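Local atomic coordinates of digeranylgeranylglycerophospholipid reductase (Sulfolobus acidocaldarius, PDB entry 4OPU), a protein that reduces the double bonds of geranylgeranyl chains in archaeal membrane lipids, using FAD, to give saturated archaeol phospholipids. Residues A[206-211]-A[250-255]; A[76-81]-A[197-202]; A[183-188]-A[231-236]. The protein carries 1 engineered substitution. All coordinates share one frame; numbering follows the deposited sequence.

Contact 1: residues A[206-211]-A[250-255]; sequences FIDQET and LDKYAP. With GRG (geranylgeranyl diphosphate), chain D.
Tyr253, on helix 242-253, extends its hydroxyl into the loop 206-211, where OH and Thr211 OG1 share a hydrogen bond of 2.5 Å in which either may be the donor. The threonine meets the edge of the phenol, with CB in the ring plane. A chi1 of 68°, which sets OG1 between its own backbone N and carbonyl carbon, turns the hydroxyl onto the tyrosine. Asp208 competes for the same hydroxyl: OD2 stands 3.3 Å from Tyr253 OH, a weak bond at best, with the carboxylate turned 81° from the ring plane. Further back along the phenol, CD1 of Tyr253 lies over one face of Phe206, 3.4 Å from its CG. The two rings meet obliquely, their planes 41° apart. Asp208 is itself held in an Asx turn, its OD1 accepting from Glu210 N at 3.2 Å through the anti lone pair, and this fixes the carboxylate whose other oxygen faces Tyr253. Lys252 adds a looser electrostatic neighbour, since its NZ stays 4.9 Å from Asp208 OD2, too far for a salt bridge. In the next shell Trp217 stacks on the Tyr253 ring and Tyr80 meets Phe206. Ile207 turns away from the helix to line a geranylgeranyl diphosphate pocket, with CD1 3.6 Å from C18 of the isoprenoid chain.

Contact 2: residues A[76-81]-A[197-202]; sequences GIKLYS and IEDHDY. With GRG (geranylgeranyl diphosphate), chain D.
Gly76 and Tyr202 come abreast with their CA atoms 5.0 Å apart, where strand 70-80 runs parallel to the start of strand 202-206. No hydrogen bond joins the two segments here; the CA of Tyr202 instead directs its hydrogen at Gly76 O, 3.3 Å away. A type I turn from Asp199 to Tyr202 precedes the strand, closed by Tyr202 N bonding to Asp199 O at 3.1 Å. The phenol ring of Tyr202 is flanked on both faces. Gly76 N lies over one, toward the rim, and a CB on this glycine would run into Tyr202 CE1. Over the opposite face comes Lys78: its chain runs extended past the ring and bends only at the last torsion (chi4 -61°), bringing NZ to 4.9 Å from the Tyr202 ring centroid and 16° off the normal, a cation-pi contact. Asp199 crosses the lysine at about a right angle, its OD2 4.2 Å from Lys78 NZ, beyond salt-bridge range. Lys78 NZ also makes a weak hydrogen bond to Thr89 OG1. Ile77 and Leu79 turn to the isoprenoid chain instead, with Ile77 CD1 3.6 Å from its C10, and Ile77 also touches a second geranylgeranyl diphosphate. The positive charge of Lys78 is therefore probably balanced diffusely, by a ring face and a nearby carboxylate, while the side chains of Ile77 and Leu79 on the same strand present hydrocarbon to the bound substrate.

Contact 3: residues A[183-188]-A[231-236]; sequences ADVAYR and LGIQGG. With GRG (geranylgeranyl diphosphate), chain C.
Val185 and Ile233 form one of two hydrogen-bonded pairs between strands 183-188 and 231-234, which run antiparallel with 153° between their directions; Tyr187 and Leu231 form the other. Each pair is bonded both ways, Ile233 N reaching Val185 O at 3.1 Å almost straight (169° at the hydrogen), while the return bond from Val185 N to Ile233 O is bent to 136°. Past the end of the second strand, Gly235 N adds a bond of 2.9 Å to Ala183 O, in the carbonyl plane. Between the Val185-Ile233 and Tyr187-Leu231 pairs, CA-H...O contacts run from Gly232 CA to Val185 O and from Ala186 CA to Leu231 O. The apolar packing lies on the face of Val185, Ile233, Tyr187 and Leu231, which turns to helix 242-253. Val185 CG1 sits 3.6 Å from Ile233 CG1, both branches placed between backbone N and carbonyl carbon and pointing the same way.

Asp184 and Gln234 form a non-hydrogen-bonded pair. OD1 of Asp184 rests 3.4 Å from Gln234 CA, while the amide of Gln234 extends off to bond Lys181 O. OD2 of Asp184 touches the C19 methyl of geranylgeranyl diphosphate, also at 3.4 Å. Putting an alanine at Asp184 is likely to leave a gap beside that methyl and deprive the Gln234 backbone of its carboxylate neighbour.

The lipid also lies on Gly232, whose CA is 3.5 Å from C14; a CB there would collide with that atom. Ala186 CB, 3.8 Å from C14, touches the reduced flavin cofactor as well. This antiparallel pair, part of the large mixed sheet of the catalytic domain, lies against flavin and substrate, consistent with the substrate-binding sheet of related flavoproteins.

Overall arrangement
All three contacts belong to the substrate-binding part of the fold and reach strands of one large mixed sheet. Along the chain the segments come as 76-81, 183-188, 197-202, 206-211, 231-236 and 250-255, so contact 2 closes before contact 1 opens, while contact 3 interleaves with both. Contact 1 lies about 14 Å, centre to centre, from each of the others; contacts 2 and 3 are about 22 Å apart and do not touch. Strand 202-206 leads from contact 2 into contact 1, where Ile207 N probably bonds Tyr80 O; Thr211 O packs on Leu231 of contact 3. Contacts 1 and 2 border one geranylgeranyl diphosphate; contact 3 and Ile77 of contact 2 touch a second, beside the flavin.

Contact 1: residues A[206-211]-A[250-255]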
loop_
_atom_site.group_PDB
_atom_site.type_symbol
_atom_site.label_atom_id
_atom_site.label_comp_id
_atom_site.label_asym_id
_atom_site.label_seq_id
_atom_site.Cartn_x
_atom_site.Cartn_y
_atom_site.Cartn_z
ATOM N N PHE A 206 17.228 -3.855 -5.747
ATOM C CA PHE A 206 18.582 -3.608 -5.263
ATOM C C PHE A 206 18.584 -2.918 -3.901
ATOM O O PHE A 206 18.226 -1.747 -3.788
ATOM C CB PHE A 206 19.366 -2.754 -6.264
ATOM C CG PHE A 206 19.293 -3.247 -7.682
ATOM C CD1 PHE A 206 20.206 -4.170 -8.157
ATOM C CD2 PHE A 206 18.321 -2.771 -8.547
ATOM C CE1 PHE A 206 20.144 -4.622 -9.463
ATOM C CE2 PHE A 206 18.255 -3.217 -9.854
ATOM C CZ PHE A 206 19.168 -4.143 -10.312
ATOM N N ILE A 207 18.991 -3.649 -2.871
ATOM C CA ILE A 207 19.204 -3.054 -1.558
ATOM C C ILE A 207 20.529 -2.297 -1.540
ATOM O O ILE A 207 21.563 -2.840 -1.934
ATOM C CB ILE A 207 19.213 -4.119 -0.448
ATOM C CG1 ILE A 207 17.936 -4.960 -0.503
ATOM C CG2 ILE A 207 19.385 -3.467 0.913
ATOM C CD1 ILE A 207 16.671 -4.146 -0.412
ATOM N N ASP A 208 20.493 -1.046 -1.088
ATOM C CA ASP A 208 21.689 -0.211 -1.011
ATOM C C ASP A 208 21.376 1.076 -0.255
ATOM O O ASP A 208 20.721 1.972 -0.786
ATOM C CB ASP A 208 22.221 0.108 -2.410
ATOM C CG ASP A 208 23.692 0.481 -2.405
ATOM O OD1 ASP A 208 24.110 1.256 -1.518
ATOM O OD2 ASP A 208 24.431 -0.007 -3.288
ATOM N N GLN A 209 21.854 1.167 0.983
ATOM C CA GLN A 209 21.515 2.288 1.857
ATOM C C GLN A 209 22.192 3.593 1.446
ATOM O O GLN A 209 21.847 4.661 1.952
ATOM C CB GLN A 209 21.872 1.957 3.306
ATOM C CG GLN A 209 21.075 0.800 3.891
ATOM C CD GLN A 209 19.597 1.121 4.051
ATOM O OE1 GLN A 209 19.211 2.284 4.189
ATOM N NE2 GLN A 209 18.762 0.087 4.034
ATOM N N GLU A 210 23.150 3.511 0.529
ATOM C CA GLU A 210 23.841 4.704 0.055
ATOM C C GLU A 210 23.149 5.313 -1.158
ATOM O O GLU A 210 23.146 6.531 -1.333
ATOM C CB GLU A 210 25.298 4.385 -0.285
ATOM C CG GLU A 210 26.151 4.026 0.921
ATOM C CD GLU A 210 27.558 3.607 0.541
ATOM O OE1 GLU A 210 28.007 3.962 -0.570
ATOM O OE2 GLU A 210 28.213 2.917 1.352
ATOM N N THR A 211 22.559 4.464 -1.994
ATOM C CA THR A 211 21.939 4.927 -3.233
ATOM C C THR A 211 20.424 5.081 -3.101
ATOM O O THR A 211 19.764 5.612 -3.997
ATOM C CB THR A 211 22.247 3.973 -4.400
ATOM O OG1 THR A 211 21.585 2.722 -4.186
ATOM C CG2 THR A 211 23.743 3.735 -4.508
ATOM N N LEU A 250 21.436 6.195 -11.592
ATOM C CA LEU A 250 20.600 5.539 -12.595
ATOM C C LEU A 250 21.373 4.494 -13.394
ATOM O O LEU A 250 20.938 3.349 -13.507
ATOM C CB LEU A 250 19.990 6.562 -13.552
ATOM C CG LEU A 250 19.165 5.940 -14.682
ATOM C CD1 LEU A 250 18.056 5.065 -14.119
ATOM C CD2 LEU A 250 18.591 7.011 -15.590
ATOM N N ASP A 251 22.515 4.892 -13.948
ATOM C CA ASP A 251 23.308 4.008 -14.798
ATOM C C ASP A 251 23.788 2.767 -14.048
ATOM O O ASP A 251 24.023 1.720 -14.653
ATOM C CB ASP A 251 24.509 4.758 -15.379
ATOM C CG ASP A 251 24.101 5.825 -16.377
ATOM O OD1 ASP A 251 22.920 5.839 -16.785
ATOM O OD2 ASP A 251 24.966 6.642 -16.761
ATOM N N LYS A 252 23.922 2.893 -12.732
ATOM C CA LYS A 252 24.391 1.797 -11.894
ATOM C C LYS A 252 23.411 0.626 -11.892
ATOM O O LYS A 252 23.819 -0.531 -11.816
ATOM C CB LYS A 252 24.630 2.295 -10.464
ATOM C CG LYS A 252 25.112 1.234 -9.487
ATOM C CD LYS A 252 25.531 1.860 -8.163
ATOM C CE LYS A 252 25.810 0.801 -7.103
ATOM N NZ LYS A 252 26.845 -0.176 -7.536
ATOM N N TYR A 253 22.121 0.931 -11.990
ATOM C CA TYR A 253 21.089 -0.101 -11.910
ATOM C C TYR A 253 20.373 -0.330 -13.240
ATOM O O TYR A 253 19.675 -1.328 -13.408
ATOM C CB TYR A 253 20.071 0.260 -10.826
ATOM C CG TYR A 253 20.692 0.428 -9.459
ATOM C CD1 TYR A 253 21.161 -0.669 -8.751
ATOM C CD2 TYR A 253 20.813 1.682 -8.877
ATOM C CE1 TYR A 253 21.733 -0.522 -7.503
ATOM C CE2 TYR A 253 21.384 1.839 -7.626
ATOM C CZ TYR A 253 21.842 0.732 -6.945
ATOM O OH TYR A 253 22.413 0.875 -5.701
ATOM N N ALA A 254 20.547 0.591 -14.182
ATOM C CA ALA A 254 19.936 0.449 -15.499
ATOM C C ALA A 254 20.735 1.181 -16.573
ATOM O O ALA A 254 20.358 2.273 -16.995
ATOM C CB ALA A 254 18.503 0.955 -15.471
ATOM N N PRO A 255 21.849 0.580 -17.017
ATOM C CA PRO A 255 22.673 1.183 -18.067
ATOM C C PRO A 255 22.176 0.836 -19.469
ATOM O O PRO A 255 22.554 1.490 -20.441
ATOM C CB PRO A 255 24.048 0.571 -17.811
ATOM C CG PRO A 255 23.732 -0.791 -17.282
ATOM C CD PRO A 255 22.459 -0.651 -16.481
HETATM C C20 GRG D . 14.604 -3.035 2.848
HETATM C C19 GRG D . 15.817 -5.347 3.008
HETATM C C18 GRG D . 14.649 -4.513 2.525
HETATM C C17 GRG D . 13.653 -5.082 1.812
HETATM C C16 GRG D . 13.685 -6.562 1.471
HETATM C C14 GRG D . 12.487 -5.807 -1.228
HETATM C C13 GRG D . 12.157 -7.057 -0.447
HETATM C C15 GRG D . 12.316 -7.079 1.063
HETATM C C12 GRG D . 11.724 -8.123 -1.155
HETATM C C11 GRG D . 11.333 -9.466 -0.565
HETATM C C9 GRG D . 9.851 -9.527 -0.261
HETATM C C8 GRG D . 8.942 -9.768 -1.459
HETATM C C10 GRG D . 8.799 -8.722 -2.543
HETATM C C7 GRG D . 8.250 -10.928 -1.539
HETATM C C6 GRG D . 7.262 -11.293 -2.640
HETATM C C5 GRG D . 5.910 -10.564 -2.554
HETATM C C3 GRG D . 5.123 -10.670 -1.248
HETATM C C4 GRG D . 5.721 -10.485 0.115
HETATM C C2 GRG D . 3.813 -10.921 -1.143
HETATM C C1 GRG D . 2.787 -11.107 -2.214
HETATM O O1 GRG D . 1.960 -9.954 -2.194
HETATM P PA GRG D . 1.554 -9.086 -0.913
HETATM O O1A GRG D . 2.426 -9.148 0.317
HETATM O O3A GRG D . 0.098 -9.512 -0.457
HETATM O O2A GRG D . 1.520 -7.637 -1.345
#

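Contact 2: residues A[76-81]-A[197-202]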
loop_
_atom_site.group_PDB
_atom_site.type_symbol
_atom_site.label_atom_id
_atom_site.label_comp_id
_atom_site.label_asym_id
_atom_site.label_seq_id
_atom_site.Cartn_x
_atom_site.Cartn_y
_atom_site.Cartn_z
ATOM N N GLY A 76 8.919 -14.202 -10.786
ATOM C CA GLY A 76 9.715 -14.107 -9.574
ATOM C C GLY A 76 10.503 -12.820 -9.422
ATOM O O GLY A 76 10.407 -11.917 -10.252
ATOM N N ILE A 77 11.292 -12.745 -8.353
ATOM C CA ILE A 77 12.038 -11.535 -8.013
ATOM C C ILE A 77 13.505 -11.821 -7.696
ATOM O O ILE A 77 13.819 -12.775 -6.984
ATOM C CB ILE A 77 11.410 -10.818 -6.802
ATOM C CG1 ILE A 77 9.948 -10.474 -7.080
ATOM C CG2 ILE A 77 12.192 -9.562 -6.448
ATOM C CD1 ILE A 77 9.300 -9.682 -5.977
ATOM N N LYS A 78 14.398 -10.989 -8.225
ATOM C CA LYS A 78 15.823 -11.094 -7.926
ATOM C C LYS A 78 16.283 -9.985 -6.980
ATOM O O LYS A 78 16.334 -8.815 -7.358
ATOM C CB LYS A 78 16.643 -11.056 -9.216
ATOM C CG LYS A 78 16.439 -12.264 -10.114
ATOM C CD LYS A 78 17.408 -12.251 -11.284
ATOM C CE LYS A 78 17.278 -13.511 -12.123
ATOM N NZ LYS A 78 17.581 -14.738 -11.334
ATOM N N LEU A 79 16.623 -10.365 -5.753
ATOM C CA LEU A 79 17.056 -9.415 -4.733
ATOM C C LEU A 79 18.581 -9.286 -4.705
ATOM O O LEU A 79 19.278 -10.185 -4.233
ATOM C CB LEU A 79 16.534 -9.848 -3.360
ATOM C CG LEU A 79 16.539 -8.832 -2.219
ATOM C CD1 LEU A 79 15.464 -7.782 -2.436
ATOM C CD2 LEU A 79 16.342 -9.526 -0.881
ATOM N N TYR A 80 19.097 -8.168 -5.211
ATOM C CA TYR A 80 20.540 -7.931 -5.266
ATOM C C TYR A 80 21.065 -7.254 -4.003
ATOM O O TYR A 80 20.471 -6.302 -3.504
ATOM C CB TYR A 80 20.900 -7.071 -6.478
ATOM C CG TYR A 80 20.622 -7.695 -7.827
ATOM C CD1 TYR A 80 19.323 -7.833 -8.301
ATOM C CD2 TYR A 80 21.663 -8.115 -8.644
ATOM C CE1 TYR A 80 19.069 -8.392 -9.541
ATOM C CE2 TYR A 80 21.418 -8.673 -9.884
ATOM C CZ TYR A 80 20.121 -8.810 -10.328
ATOM O OH TYR A 80 19.876 -9.366 -11.563
ATOM N N SER A 81 22.191 -7.745 -3.497
ATOM C CA SER A 81 22.849 -7.143 -2.340
ATOM C C SER A 81 23.567 -5.857 -2.756
ATOM O O SER A 81 23.778 -5.632 -3.949
ATOM C CB SER A 81 23.830 -8.141 -1.713
ATOM O OG SER A 81 24.848 -8.501 -2.630
ATOM N N ILE A 197 16.443 -7.559 -22.505
ATOM C CA ILE A 197 16.478 -7.623 -21.051
ATOM C C ILE A 197 16.596 -9.065 -20.571
ATOM O O ILE A 197 15.676 -9.864 -20.746
ATOM C CB ILE A 197 15.222 -6.977 -20.430
ATOM C CG1 ILE A 197 15.117 -5.510 -20.850
ATOM C CG2 ILE A 197 15.251 -7.098 -18.915
ATOM C CD1 ILE A 197 13.907 -4.800 -20.291
ATOM N N GLU A 198 17.737 -9.390 -19.973
ATOM C CA GLU A 198 17.979 -10.724 -19.434
ATOM C C GLU A 198 17.007 -11.036 -18.304
ATOM O O GLU A 198 16.829 -10.223 -17.395
ATOM C CB GLU A 198 19.421 -10.847 -18.937
ATOM C CG GLU A 198 19.725 -12.156 -18.227
ATOM C CD GLU A 198 21.117 -12.184 -17.628
ATOM O OE1 GLU A 198 21.796 -11.136 -17.647
ATOM O OE2 GLU A 198 21.533 -13.255 -17.137
ATOM N N ASP A 199 16.389 -12.215 -18.369
ATOM C CA ASP A 199 15.389 -12.641 -17.389
ATOM C C ASP A 199 14.317 -11.571 -17.200
ATOM O O ASP A 199 14.157 -11.027 -16.108
ATOM C CB ASP A 199 16.050 -12.968 -16.047
ATOM C CG ASP A 199 17.028 -14.119 -16.143
ATOM O OD1 ASP A 199 16.781 -15.045 -16.946
ATOM O OD2 ASP A 199 18.042 -14.100 -15.413
ATOM N N HIS A 200 13.592 -11.271 -18.273
ATOM C CA HIS A 200 12.635 -10.174 -18.262
ATOM C C HIS A 200 11.350 -10.546 -17.529
ATOM O O HIS A 200 10.515 -9.687 -17.254
ATOM C CB HIS A 200 12.318 -9.723 -19.691
ATOM C CG HIS A 200 11.423 -10.659 -20.441
ATOM N ND1 HIS A 200 10.051 -10.633 -20.319
ATOM C CD2 HIS A 200 11.704 -11.640 -21.332
ATOM C CE1 HIS A 200 9.524 -11.562 -21.097
ATOM N NE2 HIS A 200 10.505 -12.187 -21.723
ATOM N N ASP A 201 11.195 -11.827 -17.208
ATOM C CA ASP A 201 10.041 -12.277 -16.441
ATOM C C ASP A 201 10.337 -12.220 -14.945
ATOM O O ASP A 201 9.548 -12.698 -14.128
ATOM C CB ASP A 201 9.632 -13.695 -16.851
ATOM C CG ASP A 201 10.729 -14.714 -16.608
ATOM O OD1 ASP A 201 11.918 -14.338 -16.671
ATOM O OD2 ASP A 201 10.403 -15.895 -16.358
ATOM N N TYR A 202 11.475 -11.630 -14.591
ATOM C CA TYR A 202 11.871 -11.495 -13.194
ATOM C C TYR A 202 12.041 -10.035 -12.795
ATOM O O TYR A 202 12.592 -9.233 -13.550
ATOM C CB TYR A 202 13.170 -12.260 -12.923
ATOM C CG TYR A 202 12.970 -13.727 -12.607
ATOM C CD1 TYR A 202 12.911 -14.170 -11.292
ATOM C CD2 TYR A 202 12.842 -14.666 -13.620
ATOM C CE1 TYR A 202 12.727 -15.507 -10.995
ATOM C CE2 TYR A 202 12.659 -16.006 -13.333
ATOM C CZ TYR A 202 12.603 -16.421 -12.018
ATOM O OH TYR A 202 12.421 -17.753 -11.726
HETATM C C20 GRG D . 14.604 -3.035 2.848
HETATM C C19 GRG D . 15.817 -5.347 3.008
HETATM C C18 GRG D . 14.649 -4.513 2.525
HETATM C C17 GRG D . 13.653 -5.082 1.812
HETATM C C16 GRG D . 13.685 -6.562 1.471
HETATM C C14 GRG D . 12.487 -5.807 -1.228
HETATM C C13 GRG D . 12.157 -7.057 -0.447
HETATM C C15 GRG D . 12.316 -7.079 1.063
HETATM C C12 GRG D . 11.724 -8.123 -1.155
HETATM C C11 GRG D . 11.333 -9.466 -0.565
HETATM C C9 GRG D . 9.851 -9.527 -0.261
HETATM C C8 GRG D . 8.942 -9.768 -1.459
HETATM C C10 GRG D . 8.799 -8.722 -2.543
HETATM C C7 GRG D . 8.250 -10.928 -1.539
HETATM C C6 GRG D . 7.262 -11.293 -2.640
HETATM C C5 GRG D . 5.910 -10.564 -2.554
HETATM C C3 GRG D . 5.123 -10.670 -1.248
HETATM C C4 GRG D . 5.721 -10.485 0.115
HETATM C C2 GRG D . 3.813 -10.921 -1.143
HETATM C C1 GRG D . 2.787 -11.107 -2.214
HETATM O O1 GRG D . 1.960 -9.954 -2.194
HETATM P PA GRG D . 1.554 -9.086 -0.913
HETATM O O1A GRG D . 2.426 -9.148 0.317
HETATM O O3A GRG D . 0.098 -9.512 -0.457
HETATM O O2A GRG D . 1.520 -7.637 -1.345
#

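Contact 3: residues A[183-188]-A[231-236]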
loop_
_atom_site.group_PDB
_atom_site.type_symbol
_atom_site.label_atom_id
_atom_site.label_comp_id
_atom_site.label_asym_id
_atom_site.label_seq_id
_atom_site.Cartn_x
_atom_site.Cartn_y
_atom_site.Cartn_z
ATOM N N ALA A 183 6.722 7.153 6.266
ATOM C CA ALA A 183 6.425 7.146 4.837
ATOM C C ALA A 183 7.702 7.262 4.014
ATOM O O ALA A 183 8.715 7.762 4.495
ATOM C CB ALA A 183 5.467 8.270 4.485
ATOM N N ASP A 184 7.645 6.795 2.772
ATOM C CA ASP A 184 8.763 6.933 1.849
ATOM C C ASP A 184 8.344 7.733 0.626
ATOM O O ASP A 184 7.216 7.611 0.151
ATOM C CB ASP A 184 9.290 5.562 1.416
ATOM C CG ASP A 184 10.154 4.904 2.473
ATOM O OD1 ASP A 184 9.876 5.087 3.678
ATOM O OD2 ASP A 184 11.116 4.203 2.095
ATOM N N VAL A 185 9.248 8.564 0.121
ATOM C CA VAL A 185 9.023 9.220 -1.157
ATOM C C VAL A 185 9.674 8.362 -2.237
ATOM O O VAL A 185 10.832 7.962 -2.106
ATOM C CB VAL A 185 9.578 10.665 -1.178
ATOM C CG1 VAL A 185 10.946 10.733 -0.514
ATOM C CG2 VAL A 185 9.621 11.210 -2.602
ATOM N N ALA A 186 8.917 8.054 -3.284
ATOM C CA ALA A 186 9.395 7.163 -4.334
ATOM C C ALA A 186 9.221 7.790 -5.714
ATOM O O ALA A 186 8.269 8.529 -5.956
ATOM C CB ALA A 186 8.680 5.831 -4.255
ATOM N N TYR A 187 10.152 7.486 -6.612
ATOM C CA TYR A 187 10.179 8.065 -7.952
ATOM C C TYR A 187 10.456 6.972 -8.973
ATOM O O TYR A 187 11.212 6.041 -8.695
ATOM C CB TYR A 187 11.245 9.166 -8.032
ATOM C CG TYR A 187 11.411 9.811 -9.392
ATOM C CD1 TYR A 187 10.685 10.942 -9.737
ATOM C CD2 TYR A 187 12.313 9.307 -10.320
ATOM C CE1 TYR A 187 10.840 11.542 -10.974
ATOM C CE2 TYR A 187 12.475 9.899 -11.559
ATOM C CZ TYR A 187 11.737 11.017 -11.881
ATOM O OH TYR A 187 11.894 11.613 -13.113
ATOM N N ARG A 188 9.852 7.074 -10.153
ATOM C CA ARG A 188 10.051 6.050 -11.175
ATOM C C ARG A 188 9.955 6.600 -12.595
ATOM O O ARG A 188 9.348 7.645 -12.833
ATOM C CB ARG A 188 9.038 4.914 -10.990
ATOM C CG ARG A 188 7.612 5.249 -11.410
ATOM C CD ARG A 188 7.308 4.735 -12.814
ATOM N NE ARG A 188 5.922 4.972 -13.207
ATOM C CZ ARG A 188 5.484 6.100 -13.755
ATOM N NH1 ARG A 188 6.325 7.101 -13.974
ATOM N NH2 ARG A 188 4.206 6.229 -14.081
ATOM N N LEU A 231 13.304 4.204 -7.583
ATOM C CA LEU A 231 13.807 3.989 -6.231
ATOM C C LEU A 231 12.896 4.617 -5.188
ATOM O O LEU A 231 11.998 5.389 -5.518
ATOM C CB LEU A 231 15.219 4.562 -6.077
ATOM C CG LEU A 231 15.286 6.059 -5.765
ATOM C CD1 LEU A 231 16.562 6.391 -5.014
ATOM C CD2 LEU A 231 15.183 6.882 -7.038
ATOM N N GLY A 232 13.142 4.282 -3.927
ATOM C CA GLY A 232 12.413 4.871 -2.821
ATOM C C GLY A 232 13.334 5.154 -1.654
ATOM O O GLY A 232 14.275 4.405 -1.401
ATOM N N ILE A 233 13.070 6.245 -0.943
ATOM C CA ILE A 233 13.879 6.624 0.207
ATOM C C ILE A 233 12.980 7.025 1.371
ATOM O O ILE A 233 11.900 7.582 1.168
ATOM C CB ILE A 233 14.839 7.781 -0.135
ATOM C CG1 ILE A 233 14.078 8.927 -0.803
ATOM C CG2 ILE A 233 15.951 7.299 -1.055
ATOM C CD1 ILE A 233 14.976 10.012 -1.362
ATOM N N GLN A 234 13.422 6.734 2.592
ATOM C CA GLN A 234 12.626 7.044 3.772
ATOM C C GLN A 234 12.531 8.552 3.974
ATOM O O GLN A 234 13.543 9.252 3.970
ATOM C CB GLN A 234 13.217 6.381 5.017
ATOM C CG GLN A 234 12.406 6.626 6.275
ATOM C CD GLN A 234 12.978 5.929 7.490
ATOM O OE1 GLN A 234 14.169 5.624 7.542
ATOM N NE2 GLN A 234 12.127 5.670 8.476
ATOM N N GLY A 235 11.308 9.046 4.145
ATOM C CA GLY A 235 11.080 10.466 4.327
ATOM C C GLY A 235 11.330 10.918 5.753
ATOM O O GLY A 235 11.473 10.097 6.661
ATOM N N GLY A 236 11.387 12.232 5.945
ATOM C CA GLY A 236 11.579 12.816 7.262
ATOM C C GLY A 236 12.913 12.486 7.905
ATOM O O GLY A 236 13.011 12.398 9.129
HETATM C C20 GRG C . 11.684 -1.015 3.676
HETATM C C19 GRG C . 10.340 1.227 3.567
HETATM C C18 GRG C . 10.875 -0.011 2.884
HETATM C C17 GRG C . 10.630 -0.213 1.574
HETATM C C16 GRG C . 9.828 0.797 0.781
HETATM C C14 GRG C . 9.568 2.936 -2.015
HETATM C C13 GRG C . 9.474 1.495 -1.564
HETATM C C15 GRG C . 10.482 0.953 -0.576
HETATM C C12 GRG C . 8.499 0.676 -2.022
HETATM C C11 GRG C . 7.435 1.110 -3.008
HETATM C C9 GRG C . 7.979 1.054 -4.420
HETATM C C8 GRG C . 7.668 -0.274 -5.081
HETATM C C10 GRG C . 8.426 -0.651 -6.330
HETATM C C7 GRG C . 6.730 -1.112 -4.579
HETATM C C6 GRG C . 6.407 -2.443 -5.236
HETATM C C5 GRG C . 7.370 -3.501 -4.739
HETATM C C3 GRG C . 6.741 -4.872 -4.852
HETATM C C4 GRG C . 7.571 -6.073 -4.488
HETATM C C2 GRG C . 5.463 -5.029 -5.269
HETATM C C1 GRG C . 4.793 -6.386 -5.394
HETATM O O1 GRG C . 5.445 -7.178 -6.357
HETATM P PA GRG C . 5.055 -8.705 -6.390
HETATM O O1A GRG C . 3.769 -8.873 -5.620
HETATM O O3A GRG C . 6.178 -9.566 -5.691
HETATM O O2A GRG C . 4.869 -9.164 -7.812
#